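Local atomic coordinates of imine reductase (Bacillus cereus, PDB entry 4D3F), a protein that probably catalyses the NADPH-dependent reduction of cyclic imines to amines, with the cofactor held in a Rossmann-type domain. Residues 25-30 / 83-88; 48-53 / 69-74. All coordinates share one frame; numbering follows the deposited sequence.

Contact 1. Residues 25-30 / 83-88; sequences TVIGLG and LSLTDY. With NAP (NADP nicotinamide-adenine-dinucleotide phosphate), chain C.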
loop_
_atom_site.group_PDB
_atom_site.type_symbol
_atom_site.label_atom_id
_atom_site.label_comp_id
_atom_site.label_asym_id
_atom_site.label_seq_id
_atom_site.Cartn_x
_atom_site.Cartn_y
_atom_site.Cartn_z
ATOM N N THR B 25 -16.297 7.638 34.076
ATOM C CA THR B 25 -15.765 6.332 34.415
ATOM C C THR B 25 -14.990 5.772 33.241
ATOM O O THR B 25 -15.468 5.840 32.099
ATOM C CB THR B 25 -16.877 5.386 34.769
ATOM O OG1 THR B 25 -17.417 5.727 36.064
ATOM C CG2 THR B 25 -16.285 3.952 34.925
ATOM N N VAL B 26 -13.825 5.191 33.509
ATOM C CA VAL B 26 -13.053 4.440 32.483
ATOM C C VAL B 26 -12.922 3.011 32.965
ATOM O O VAL B 26 -12.395 2.774 34.064
ATOM C CB VAL B 26 -11.658 5.019 32.293
ATOM C CG1 VAL B 26 -10.837 4.155 31.267
ATOM C CG2 VAL B 26 -11.724 6.461 31.790
ATOM N N ILE B 27 -13.350 2.066 32.141
ATOM C CA ILE B 27 -13.255 0.648 32.386
ATOM C C ILE B 27 -12.299 0.065 31.354
ATOM O O ILE B 27 -12.520 0.208 30.143
ATOM C CB ILE B 27 -14.613 0.022 32.242
ATOM C CG1 ILE B 27 -15.497 0.428 33.407
ATOM C CG2 ILE B 27 -14.478 -1.516 32.194
ATOM C CD1 ILE B 27 -16.865 -0.135 33.386
ATOM N N GLY B 28 -11.203 -0.508 31.827
ATOM C CA GLY B 28 -10.195 -1.051 30.926
ATOM C C GLY B 28 -8.981 -0.156 31.003
ATOM O O GLY B 28 -8.935 0.930 30.498
ATOM N N LEU B 29 -7.934 -0.630 31.655
ATOM C CA LEU B 29 -6.705 0.089 31.822
ATOM C C LEU B 29 -5.519 -0.689 31.242
ATOM O O LEU B 29 -4.463 -0.790 31.890
ATOM C CB LEU B 29 -6.416 0.443 33.313
ATOM C CG LEU B 29 -7.484 1.264 34.017
ATOM C CD1 LEU B 29 -7.140 1.365 35.476
ATOM C CD2 LEU B 29 -7.623 2.621 33.407
ATOM N N GLY B 30 -5.643 -1.101 29.966
ATOM C CA GLY B 30 -4.495 -1.244 29.100
ATOM C C GLY B 30 -3.845 0.074 28.815
ATOM O O GLY B 30 -4.241 1.110 29.394
ATOM N N LEU B 83 -15.186 2.605 27.648
ATOM C CA LEU B 83 -14.625 1.244 27.655
ATOM C C LEU B 83 -13.438 1.197 26.727
ATOM O O LEU B 83 -13.563 1.540 25.560
ATOM C CB LEU B 83 -15.634 0.166 27.297
ATOM C CG LEU B 83 -16.746 0.251 28.359
ATOM C CD1 LEU B 83 -17.969 0.911 27.731
ATOM C CD2 LEU B 83 -17.184 -1.001 28.989
ATOM N N SER B 84 -12.321 0.681 27.201
ATOM C CA SER B 84 -11.164 0.453 26.336
ATOM C C SER B 84 -10.662 -0.981 26.626
ATOM O O SER B 84 -9.803 -1.211 27.445
ATOM C CB SER B 84 -10.126 1.453 26.590
ATOM O OG SER B 84 -8.989 1.278 25.718
ATOM N N LEU B 85 -11.359 -1.894 26.031
ATOM C CA LEU B 85 -11.102 -3.328 26.276
ATOM C C LEU B 85 -10.600 -4.004 25.007
ATOM O O LEU B 85 -10.601 -3.424 23.919
ATOM C CB LEU B 85 -12.412 -3.929 26.663
ATOM C CG LEU B 85 -13.077 -3.376 27.918
ATOM C CD1 LEU B 85 -14.483 -3.913 27.966
ATOM C CD2 LEU B 85 -12.238 -3.724 29.140
ATOM N N THR B 86 -10.160 -5.253 25.141
ATOM C CA THR B 86 -9.561 -5.875 23.963
ATOM C C THR B 86 -10.508 -5.937 22.728
ATOM O O THR B 86 -10.085 -5.558 21.599
ATOM C CB THR B 86 -8.920 -7.220 24.319
ATOM O OG1 THR B 86 -7.962 -6.977 25.358
ATOM C CG2 THR B 86 -8.236 -7.789 23.080
ATOM N N ASP B 87 -11.731 -6.378 22.961
ATOM C CA ASP B 87 -12.759 -6.532 21.962
ATOM C C ASP B 87 -14.100 -6.664 22.637
ATOM O O ASP B 87 -14.188 -6.645 23.874
ATOM C CB ASP B 87 -12.460 -7.795 21.132
ATOM C CG ASP B 87 -12.448 -9.058 21.964
ATOM O OD1 ASP B 87 -13.144 -9.184 23.008
ATOM O OD2 ASP B 87 -11.742 -9.977 21.543
ATOM N N TYR B 88 -15.149 -6.870 21.847
ATOM C CA TYR B 88 -16.488 -6.862 22.339
ATOM C C TYR B 88 -16.841 -8.079 23.176
ATOM O O TYR B 88 -17.669 -8.008 24.059
ATOM C CB TYR B 88 -17.499 -6.670 21.230
ATOM C CG TYR B 88 -17.688 -5.210 20.883
ATOM C CD1 TYR B 88 -16.771 -4.533 20.176
ATOM C CD2 TYR B 88 -18.727 -4.509 21.351
ATOM C CE1 TYR B 88 -16.909 -3.185 19.854
ATOM C CE2 TYR B 88 -18.872 -3.113 21.073
ATOM C CZ TYR B 88 -17.992 -2.467 20.261
ATOM O OH TYR B 88 -18.042 -1.064 19.967
HETATM P PA NAP C . -5.262 -4.392 25.908
HETATM O O1A NAP C . -4.006 -5.093 26.361
HETATM O O2A NAP C . -6.129 -4.854 24.785
HETATM O O5B NAP C . -6.164 -4.469 27.237
HETATM C C5B NAP C . -7.367 -3.761 27.263
HETATM C C4B NAP C . -8.140 -4.087 28.508
HETATM O O4B NAP C . -8.979 -5.223 28.285
HETATM C C3B NAP C . -7.314 -4.272 29.750
HETATM O O3B NAP C . -8.061 -3.579 30.747
HETATM C C2B NAP C . -7.534 -5.749 30.033
HETATM O O2B NAP C . -7.497 -6.152 31.427
HETATM C C1B NAP C . -8.910 -5.936 29.486
HETATM N N9A NAP C . -9.257 -7.335 29.254
HETATM C C8A NAP C . -8.726 -8.118 28.289
HETATM N N7A NAP C . -9.335 -9.309 28.383
HETATM C C5A NAP C . -10.179 -9.265 29.411
HETATM C C6A NAP C . -11.060 -10.196 30.071
HETATM N N6A NAP C . -11.113 -11.415 29.527
HETATM N N1A NAP C . -11.816 -9.838 31.097
HETATM C C2A NAP C . -11.747 -8.571 31.607
HETATM N N3A NAP C . -10.910 -7.639 31.068
HETATM C C4A NAP C . -10.159 -7.940 29.968
HETATM O O3 NAP C . -4.840 -2.901 25.823
HETATM P PN NAP C . -4.920 -1.662 24.797
HETATM O O1N NAP C . -3.651 -1.585 24.060
HETATM O O2N NAP C . -5.021 -0.452 25.697
HETATM O O5D NAP C . -6.137 -1.908 23.860
HETATM C C5D NAP C . -7.546 -1.617 24.081
HETATM C C4D NAP C . -8.286 -1.430 22.772
HETATM O O4D NAP C . -7.803 -0.268 22.102
HETATM C C3D NAP C . -8.016 -2.593 21.788
HETATM O O3D NAP C . -9.290 -2.995 21.260
HETATM C C2D NAP C . -6.988 -2.053 20.813
HETATM O O2D NAP C . -7.070 -2.673 19.528
HETATM C C1D NAP C . -7.484 -0.596 20.751
HETATM N N1N NAP C . -6.527 0.298 20.183
HETATM C C2N NAP C . -5.247 0.206 20.600
HETATM C C3N NAP C . -4.262 1.011 20.073
HETATM C C7N NAP C . -2.870 0.857 20.658
HETATM O O7N NAP C . -2.024 1.470 20.095
HETATM N N7N NAP C . -2.613 0.301 21.855
HETATM C C4N NAP C . -4.582 1.943 19.095
HETATM C C5N NAP C . -5.919 2.063 18.673
HETATM C C6N NAP C . -6.912 1.233 19.227
HETATM P P2B NAP C . -6.078 -6.385 32.136
HETATM O O1X NAP C . -6.543 -7.042 33.406
HETATM O O2X NAP C . -5.286 -7.312 31.146
HETATM O O3X NAP C . -5.398 -5.017 32.249
#
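Ile27 and Leu83 pair as neighbours in a parallel sheet, where strand 23-27 ends beside the end of strand 80-83. The backbone supplies one conventional hydrogen bond. Ser84 N donates to Ile27 O at 3.0 Å, and the bond is nearly straight, with 167° at the hydrogen. The same carbonyl oxygen also receives a CA-H...O contact from Leu83 CA at 3.4 Å. A second such contact runs the other way, from Gly28 CA to Ser84 O.

The apolar contacts lie on the sheet face that carries Ile27 and Leu83. Ile27 CG2 meets Leu83 CD2 at 4.2 Å. Leu85 leans in with one branch: its CD2 reaches Gly28 CA at 3.8 Å. Gly28 sits at a positive phi of 109°, with its CA close against Ser84 O and Leu85 CD2.

Past the paired residues, both segments turn to the cofactor. Leu29 N makes a weak bond to NAP O3B. Thr86 OG1 donates to NAP O2A at 2.9 Å. Thr86 OG1 lies opposite its own carbonyl carbon (chi1 -57°), which leaves it beside the backbone N and facing the phosphate. NAP O3D lies 2.7 Å from Thr86 O. Gly28 and Gly30 fit the glycine-rich turn of a Rossmann fold, with Gly30 as N-cap of helix 31-43.

Asp87 caps helix 88-95 through Val90 N. Ile94 of that helix covers Ile27 and Leu85, while strand 46-50 flanks strand 23-27 on its other side.

Contact 2. Residues 48-53 / 69-74; sequences TVWNRT and STVNEA. With NAP (NADP nicotinamide-adenine-dinucleotide phosphate), chain C.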
loop_
_atom_site.group_PDB
_atom_site.type_symbol
_atom_site.label_atom_id
_atom_site.label_comp_id
_atom_site.label_asym_id
_atom_site.label_seq_id
_atom_site.Cartn_x
_atom_site.Cartn_y
_atom_site.Cartn_z
ATOM N N THR B 48 -13.187 7.855 37.690
ATOM C CA THR B 48 -13.384 6.617 38.419
ATOM C C THR B 48 -12.888 5.514 37.454
ATOM O O THR B 48 -13.277 5.496 36.272
ATOM C CB THR B 48 -14.845 6.436 38.796
ATOM O OG1 THR B 48 -15.189 7.381 39.801
ATOM C CG2 THR B 48 -15.034 5.053 39.401
ATOM N N VAL B 49 -12.068 4.608 37.935
ATOM C CA VAL B 49 -11.506 3.526 37.071
ATOM C C VAL B 49 -11.751 2.158 37.669
ATOM O O VAL B 49 -11.853 1.972 38.912
ATOM C CB VAL B 49 -9.992 3.687 36.829
ATOM C CG1 VAL B 49 -9.723 5.008 36.163
ATOM C CG2 VAL B 49 -9.160 3.584 38.124
ATOM N N TRP B 50 -11.874 1.153 36.785
ATOM C CA TRP B 50 -11.920 -0.262 37.210
ATOM C C TRP B 50 -11.091 -1.004 36.137
ATOM O O TRP B 50 -11.169 -0.673 34.961
ATOM C CB TRP B 50 -13.298 -0.849 37.283
ATOM C CG TRP B 50 -13.343 -2.277 37.639
ATOM C CD1 TRP B 50 -13.394 -2.789 38.875
ATOM C CD2 TRP B 50 -13.316 -3.391 36.741
ATOM N NE1 TRP B 50 -13.325 -4.182 38.832
ATOM C CE2 TRP B 50 -13.313 -4.558 37.520
ATOM C CE3 TRP B 50 -13.254 -3.509 35.355
ATOM C CZ2 TRP B 50 -13.268 -5.856 36.956
ATOM C CZ3 TRP B 50 -13.146 -4.800 34.795
ATOM C CH2 TRP B 50 -13.224 -5.946 35.613
ATOM N N ASN B 51 -10.400 -2.030 36.594
ATOM C CA ASN B 51 -9.676 -2.925 35.739
ATOM C C ASN B 51 -9.651 -4.299 36.373
ATOM O O ASN B 51 -9.629 -4.436 37.578
ATOM C CB ASN B 51 -8.261 -2.406 35.536
ATOM C CG ASN B 51 -7.540 -3.097 34.372
ATOM O OD1 ASN B 51 -6.393 -3.638 34.471
ATOM N ND2 ASN B 51 -8.184 -3.067 33.288
ATOM N N ARG B 52 -9.691 -5.326 35.557
ATOM C CA ARG B 52 -9.526 -6.697 36.050
ATOM C C ARG B 52 -8.248 -6.816 36.877
ATOM O O ARG B 52 -8.233 -7.423 37.954
ATOM C CB ARG B 52 -9.522 -7.663 34.827
ATOM C CG ARG B 52 -9.030 -9.076 35.149
ATOM C CD ARG B 52 -9.089 -9.923 33.899
ATOM N NE ARG B 52 -8.098 -9.501 32.911
ATOM C CZ ARG B 52 -7.874 -10.161 31.780
ATOM N NH1 ARG B 52 -8.475 -11.312 31.618
ATOM N NH2 ARG B 52 -6.975 -9.718 30.922
ATOM N N THR B 53 -7.167 -6.280 36.368
ATOM C CA THR B 53 -5.900 -6.314 37.017
ATOM C C THR B 53 -5.789 -4.958 37.760
ATOM O O THR B 53 -5.340 -3.933 37.205
ATOM C CB THR B 53 -4.734 -6.538 36.051
ATOM O OG1 THR B 53 -4.961 -7.772 35.281
ATOM C CG2 THR B 53 -3.416 -6.531 36.775
ATOM N N SER B 69 -13.575 -1.213 43.384
ATOM C CA SER B 69 -13.206 -2.650 43.428
ATOM C C SER B 69 -14.019 -3.521 42.408
ATOM O O SER B 69 -13.485 -4.485 41.840
ATOM C CB SER B 69 -13.230 -3.152 44.887
ATOM O OG SER B 69 -14.510 -3.516 45.146
ATOM N N THR B 70 -15.263 -3.173 42.107
ATOM C CA THR B 70 -16.091 -3.935 41.219
ATOM C C THR B 70 -16.604 -3.145 39.998
ATOM O O THR B 70 -16.769 -1.906 40.001
ATOM C CB THR B 70 -17.324 -4.530 41.930
ATOM O OG1 THR B 70 -18.274 -3.491 42.247
ATOM C CG2 THR B 70 -16.901 -5.312 43.151
ATOM N N VAL B 71 -16.955 -3.890 38.949
ATOM C CA VAL B 71 -17.583 -3.281 37.785
ATOM C C VAL B 71 -18.889 -2.601 38.130
ATOM O O VAL B 71 -19.227 -1.518 37.597
ATOM C CB VAL B 71 -17.883 -4.333 36.671
ATOM C CG1 VAL B 71 -18.539 -3.615 35.500
ATOM C CG2 VAL B 71 -16.603 -4.961 36.180
ATOM N N ASN B 72 -19.655 -3.190 39.033
ATOM C CA ASN B 72 -20.888 -2.562 39.492
ATOM C C ASN B 72 -20.659 -1.163 40.038
ATOM O O ASN B 72 -21.451 -0.269 39.755
ATOM C CB ASN B 72 -21.552 -3.262 40.662
ATOM C CG ASN B 72 -22.582 -4.268 40.230
ATOM O OD1 ASN B 72 -22.517 -5.489 40.582
ATOM N ND2 ASN B 72 -23.552 -3.773 39.421
ATOM N N GLU B 73 -19.685 -1.034 40.887
ATOM C CA GLU B 73 -19.316 0.291 41.452
ATOM C C GLU B 73 -18.866 1.260 40.366
ATOM O O GLU B 73 -19.137 2.469 40.417
ATOM C CB GLU B 73 -18.247 0.121 42.452
ATOM C CG GLU B 73 -18.684 -0.608 43.735
ATOM C CD GLU B 73 -17.474 -0.995 44.600
ATOM O OE1 GLU B 73 -16.317 -1.203 44.136
ATOM O OE2 GLU B 73 -17.652 -1.015 45.833
ATOM N N ALA B 74 -18.168 0.768 39.366
ATOM C CA ALA B 74 -17.707 1.650 38.276
ATOM C C ALA B 74 -18.896 2.182 37.492
ATOM O O ALA B 74 -18.930 3.352 37.155
ATOM C CB ALA B 74 -16.713 0.929 37.368
HETATM P PA NAP C . -5.262 -4.392 25.908
HETATM O O1A NAP C . -4.006 -5.093 26.361
HETATM O O2A NAP C . -6.129 -4.854 24.785
HETATM O O5B NAP C . -6.164 -4.469 27.237
HETATM C C5B NAP C . -7.367 -3.761 27.263
HETATM C C4B NAP C . -8.140 -4.087 28.508
HETATM O O4B NAP C . -8.979 -5.223 28.285
HETATM C C3B NAP C . -7.314 -4.272 29.750
HETATM O O3B NAP C . -8.061 -3.579 30.747
HETATM C C2B NAP C . -7.534 -5.749 30.033
HETATM O O2B NAP C . -7.497 -6.152 31.427
HETATM C C1B NAP C . -8.910 -5.936 29.486
HETATM N N9A NAP C . -9.257 -7.335 29.254
HETATM C C8A NAP C . -8.726 -8.118 28.289
HETATM N N7A NAP C . -9.335 -9.309 28.383
HETATM C C5A NAP C . -10.179 -9.265 29.411
HETATM C C6A NAP C . -11.060 -10.196 30.071
HETATM N N6A NAP C . -11.113 -11.415 29.527
HETATM N N1A NAP C . -11.816 -9.838 31.097
HETATM C C2A NAP C . -11.747 -8.571 31.607
HETATM N N3A NAP C . -10.910 -7.639 31.068
HETATM C C4A NAP C . -10.159 -7.940 29.968
HETATM O O3 NAP C . -4.840 -2.901 25.823
HETATM P PN NAP C . -4.920 -1.662 24.797
HETATM O O1N NAP C . -3.651 -1.585 24.060
HETATM O O2N NAP C . -5.021 -0.452 25.697
HETATM O O5D NAP C . -6.137 -1.908 23.860
HETATM C C5D NAP C . -7.546 -1.617 24.081
HETATM C C4D NAP C . -8.286 -1.430 22.772
HETATM O O4D NAP C . -7.803 -0.268 22.102
HETATM C C3D NAP C . -8.016 -2.593 21.788
HETATM O O3D NAP C . -9.290 -2.995 21.260
HETATM C C2D NAP C . -6.988 -2.053 20.813
HETATM O O2D NAP C . -7.070 -2.673 19.528
HETATM C C1D NAP C . -7.484 -0.596 20.751
HETATM N N1N NAP C . -6.527 0.298 20.183
HETATM C C2N NAP C . -5.247 0.206 20.600
HETATM C C3N NAP C . -4.262 1.011 20.073
HETATM C C7N NAP C . -2.870 0.857 20.658
HETATM O O7N NAP C . -2.024 1.470 20.095
HETATM N N7N NAP C . -2.613 0.301 21.855
HETATM C C4N NAP C . -4.582 1.943 19.095
HETATM C C5N NAP C . -5.919 2.063 18.673
HETATM C C6N NAP C . -6.912 1.233 19.227
HETATM P P2B NAP C . -6.078 -6.385 32.136
HETATM O O1X NAP C . -6.543 -7.042 33.406
HETATM O O2X NAP C . -5.286 -7.312 31.146
HETATM O O3X NAP C . -5.398 -5.017 32.249
#
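Trp50 lays its indole against the start of helix 71-77, in the Rossmann-type cofactor domain. Its CG is anti to the backbone N (chi1 177°), and this carries the ring out toward the helix. Val71 comes over one face of the ring. Its CG2 methyl stands 3.4 Å from the centroid of the six-membered ring and only 5° off the ring normal, a CH-pi contact. The opposite face is met by the backbone N of Arg52. Ser69 lies at the ring's edge, where Trp50 NE1 donates to Ser69 O at 3.0 Å. That bond is weak, bent to 134° at the hydrogen. Nearer the strand, Trp50 CB packs on Ala74 CB at 3.9 Å.

The helix start is held by a capping box. Glu73 N donates to Thr70 OG1 at 3.1 Å, and Glu73 returns its carboxylate to Thr70 N. Glu73 OE1 takes three donors. Ser69 N comes nearly along the C-O axis, whereas Thr70 N and Ser69 OG approach from above the carboxylate plane. These bonds probably help hold the turn that presents Ser69 O to the indole.

Beyond Trp50 the chain turns to the 2'-phosphate of NADP, the group that distinguishes it from NAD. The Arg52 guanidinium lays one face over the adenine, and the phosphate lies at its edge, in plane. The Arg52 side chain bends at chi3, turning NE and NH2 toward the phosphate. Arg52 NH2 donates a hydrogen bond to NAP O2X, and Thr53 OG1 donates to NAP O1X at 2.6 Å. The nearly straight bond from Arg52 NE also ends on NAP O1X, at 3.0 Å.

Contacts 1 and 2 both reach one sheet, their centres about 11 Å apart. Strands 23-27 and 46-50 are neighbours there, and Val26 N probably hydrogen-bonds to Thr48 O at 2.8 Å. A second probable hydrogen bond, Thr25 OG1 to Ala74 O at 3.0 Å, ties the first strand to helix 71-77. In sequence, both segments of contact 2 fall between those of contact 1. The two contacts share NADP, and their shares overlap at the adenine ribose. Residues 25-30 and 83-88 mainly line the riboses and the pyrophosphate, while residues 48-53 mainly hold the adenine and the 2'-phosphate. Lys56, Met32 and Ser112 add further bonds to the cofactor.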